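PDB 5ERE: extracellular ligand-binding receptor from Desulfohalobium retbaense DSM 5692, which probably acts as a signalling receptor whose leucine-binding-protein-like domain binds ketoleucine beside a tandem PAS sensor that carries cytosine. Local coordinates for residues D483-Y488 with G496-A501. Numbering follows the deposited sequence.
Sequences DGTTIY and GKNAFA
The side chain of Asn498 crosses that of Thr485, just before strand 486-488, at about a right angle. ND2 comes within 2.9 Å of Thr485 OG1, but the angle is too poor for a hydrogen bond, so the two polar groups merely abut. Thr485 OG1, anti to its own carbonyl carbon, donates instead to Asp483 OD1 (2.7 Å) from above the carboxylate plane. Thr485 N reaches the same oxygen from the same face and closes an Asx turn. On the other branch, Thr485 CG2 rests 3.8 Å from Gly496 O. OD1 of Asn498 accepts from Phe500 N at 3.2 Å, which makes a second Asx turn, and also from Ala499 N at 2.9 Å. That oxygen also lies close to Asp483 O, an approach of two acceptors that makes the exact setting of the amide doubtful. Gly484 has a positive phi (85°), at which a beta carbon would press on the carbonyl oxygen of Asp483; this alone calls for glycine, and such a carbon would also come close to Asn498 OD1. Thr486 fastens the backbones: its N donates to Lys497 O at 2.8 Å, and its O receives Gly496 N at 2.9 Å. Thr486 OG1, beside its own backbone N, adds a weak bond to Lys497 O. An alanine in place of Asn498 would probably leave the N-H groups of Ala499 and Phe500 without this acceptor and uncover the hydroxyl of Thr485. Strand 486-488 is an outer strand of the five-stranded antiparallel sheet, in the 2-1-5-4-3 order of PAS-like folds, and bonds to Val479 on its inner neighbour. Backbone bonds at Thr486 thus tie the following loop to that strand, while the side chains chiefly shape each segment's own turn.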
ATOM      1  N   ASP A 483       8.096  11.550 -27.327  1.00 61.90           N
ATOM      2  CA  ASP A 483       9.115  12.604 -27.428  1.00 56.18           C
ATOM      3  C   ASP A 483       9.887  12.882 -26.137  1.00 63.22           C
ATOM      4  O   ASP A 483      10.574  13.889 -26.058  1.00 72.65           O
ATOM      5  CB  ASP A 483       8.472  13.937 -27.907  1.00 60.80           C
ATOM      6  CG  ASP A 483       7.462  14.527 -26.914  1.00 68.08           C
ATOM      7  OD1 ASP A 483       7.409  14.101 -25.742  1.00 68.89           O
ATOM      8  OD2 ASP A 483       6.720  15.455 -27.307  1.00 71.01           O
ATOM      9  N   GLY A 484       9.765  12.037 -25.116  1.00 56.32           N
ATOM     10  CA  GLY A 484      10.463  12.285 -23.858  1.00 57.66           C
ATOM     11  C   GLY A 484       9.800  13.196 -22.817  1.00 53.54           C
ATOM     12  O   GLY A 484      10.251  13.246 -21.684  1.00 53.92           O
ATOM     13  N   THR A 485       8.725  13.889 -23.167  1.00 54.55           N
ATOM     14  CA  THR A 485       8.025  14.751 -22.199  1.00 54.85           C
ATOM     15  C   THR A 485       7.361  13.969 -21.051  1.00 46.73           C
ATOM     16  O   THR A 485       6.639  12.984 -21.260  1.00 39.97           O
ATOM     17  CB  THR A 485       6.940  15.584 -22.888  1.00 54.90           C
ATOM     18  OG1 THR A 485       7.467  16.189 -24.073  1.00 65.82           O
ATOM     19  CG2 THR A 485       6.407  16.665 -21.958  1.00 48.37           C
ATOM     20  N   THR A 486       7.621  14.409 -19.831  1.00 41.87           N
ATOM     21  CA  THR A 486       6.971  13.816 -18.671  1.00 45.31           C
ATOM     22  C   THR A 486       5.500  14.212 -18.589  1.00 45.83           C
ATOM     23  O   THR A 486       5.170  15.383 -18.482  1.00 40.49           O
ATOM     24  CB  THR A 486       7.687  14.208 -17.381  1.00 40.42           C
ATOM     25  OG1 THR A 486       9.022  13.692 -17.431  1.00 47.60           O
ATOM     26  CG2 THR A 486       6.988  13.638 -16.156  1.00 38.29           C
ATOM     27  N   ILE A 487       4.632  13.201 -18.631  1.00 36.55           N
ATOM     28  CA  ILE A 487       3.187  13.408 -18.527  1.00 37.36           C
ATOM     29  C   ILE A 487       2.683  13.275 -17.115  1.00 38.27           C
ATOM     30  O   ILE A 487       1.806  13.991 -16.706  1.00 39.02           O
ATOM     31  CB  ILE A 487       2.413  12.398 -19.389  1.00 43.28           C
ATOM     32  CG1 ILE A 487       2.700  12.669 -20.847  1.00 50.64           C
ATOM     33  CG2 ILE A 487       0.870  12.526 -19.142  1.00 50.22           C
ATOM     34  CD1 ILE A 487       2.147  11.572 -21.735  1.00 55.29           C
ATOM     35  N   TYR A 488       3.180  12.296 -16.392  1.00 38.86           N
ATOM     36  CA  TYR A 488       2.807  12.155 -15.005  1.00 29.82           C
ATOM     37  C   TYR A 488       4.048  11.792 -14.192  1.00 34.10           C
ATOM     38  O   TYR A 488       4.839  10.911 -14.560  1.00 35.93           O
ATOM     39  CB  TYR A 488       1.719  11.082 -14.767  1.00 33.91           C
ATOM     40  CG  TYR A 488       1.575  10.866 -13.283  1.00 34.26           C
ATOM     41  CD1 TYR A 488       0.998  11.850 -12.472  1.00 31.98           C
ATOM     42  CD2 TYR A 488       2.090   9.730 -12.673  1.00 37.42           C
ATOM     43  CE1 TYR A 488       0.929  11.696 -11.096  1.00 33.02           C
ATOM     44  CE2 TYR A 488       2.002   9.550 -11.306  1.00 38.64           C
ATOM     45  CZ  TYR A 488       1.424  10.558 -10.516  1.00 37.45           C
ATOM     46  OH  TYR A 488       1.366  10.418  -9.147  1.00 34.76           O
ATOM     47  N   GLY A 496       5.780  18.087 -17.631  1.00 46.44           N
ATOM     48  CA  GLY A 496       5.963  19.055 -18.698  1.00 50.47           C
ATOM     49  C   GLY A 496       7.425  19.165 -19.108  1.00 45.08           C
ATOM     50  O   GLY A 496       7.719  19.722 -20.145  1.00 51.60           O
ATOM     51  N   LYS A 497       8.324  18.609 -18.299  1.00 41.55           N
ATOM     52  CA  LYS A 497       9.752  18.643 -18.590  1.00 44.88           C
ATOM     53  C   LYS A 497      10.064  17.548 -19.565  1.00 58.81           C
ATOM     54  O   LYS A 497       9.530  16.437 -19.456  1.00 56.06           O
ATOM     55  CB  LYS A 497      10.614  18.434 -17.345  1.00 46.95           C
ATOM     56  CG  LYS A 497      10.334  19.343 -16.184  1.00 54.20           C
ATOM     57  CD  LYS A 497      10.484  20.796 -16.560  1.00 75.12           C
ATOM     58  CE  LYS A 497      10.435  21.696 -15.324  1.00 84.68           C
ATOM     59  NZ  LYS A 497       9.123  22.398 -15.192  1.00 81.24           N
ATOM     60  N   ASN A 498      10.931  17.868 -20.516  1.00 66.77           N
ATOM     61  CA  ASN A 498      11.387  16.900 -21.476  1.00 81.59           C
ATOM     62  C   ASN A 498      12.623  16.201 -20.929  1.00 84.95           C
ATOM     63  O   ASN A 498      13.001  16.414 -19.771  1.00 83.23           O
ATOM     64  CB  ASN A 498      11.676  17.579 -22.811  1.00 83.10           C
ATOM     65  CG  ASN A 498      11.220  16.748 -23.987  1.00 84.53           C
ATOM     66  OD1 ASN A 498      11.831  15.736 -24.308  1.00 81.74           O
ATOM     67  ND2 ASN A 498      10.137  17.172 -24.637  1.00 86.45           N
ATOM     68  N   ALA A 499      13.212  15.332 -21.745  1.00 75.25           N
ATOM     69  CA  ALA A 499      14.500  14.732 -21.433  1.00 80.69           C
ATOM     70  C   ALA A 499      15.461  14.969 -22.607  1.00 91.01           C
ATOM     71  O   ALA A 499      16.589  14.468 -22.622  1.00 88.65           O
ATOM     72  CB  ALA A 499      14.347  13.252 -21.137  1.00 79.03           C
ATOM     73  N   PHE A 500      14.981  15.732 -23.589  1.00 97.72           N
ATOM     74  CA  PHE A 500      15.817  16.315 -24.625  1.00 89.96           C
ATOM     75  C   PHE A 500      15.647  17.836 -24.535  1.00101.88           C
ATOM     76  O   PHE A 500      15.076  18.459 -25.428  1.00103.54           O
ATOM     77  CB  PHE A 500      15.436  15.787 -26.011  1.00 71.29           C
ATOM     78  N   ALA A 501      16.127  18.414 -23.433  1.00107.21           N
ATOM     79  CA  ALA A 501      16.037  19.853 -23.187  1.00102.70           C
ATOM     80  C   ALA A 501      16.876  20.246 -21.968  1.00104.51           C
ATOM     81  O   ALA A 501      17.925  20.890 -22.093  1.00104.51           O
ATOM     82  CB  ALA A 501      14.587  20.270 -22.984  1.00 93.97           C
TER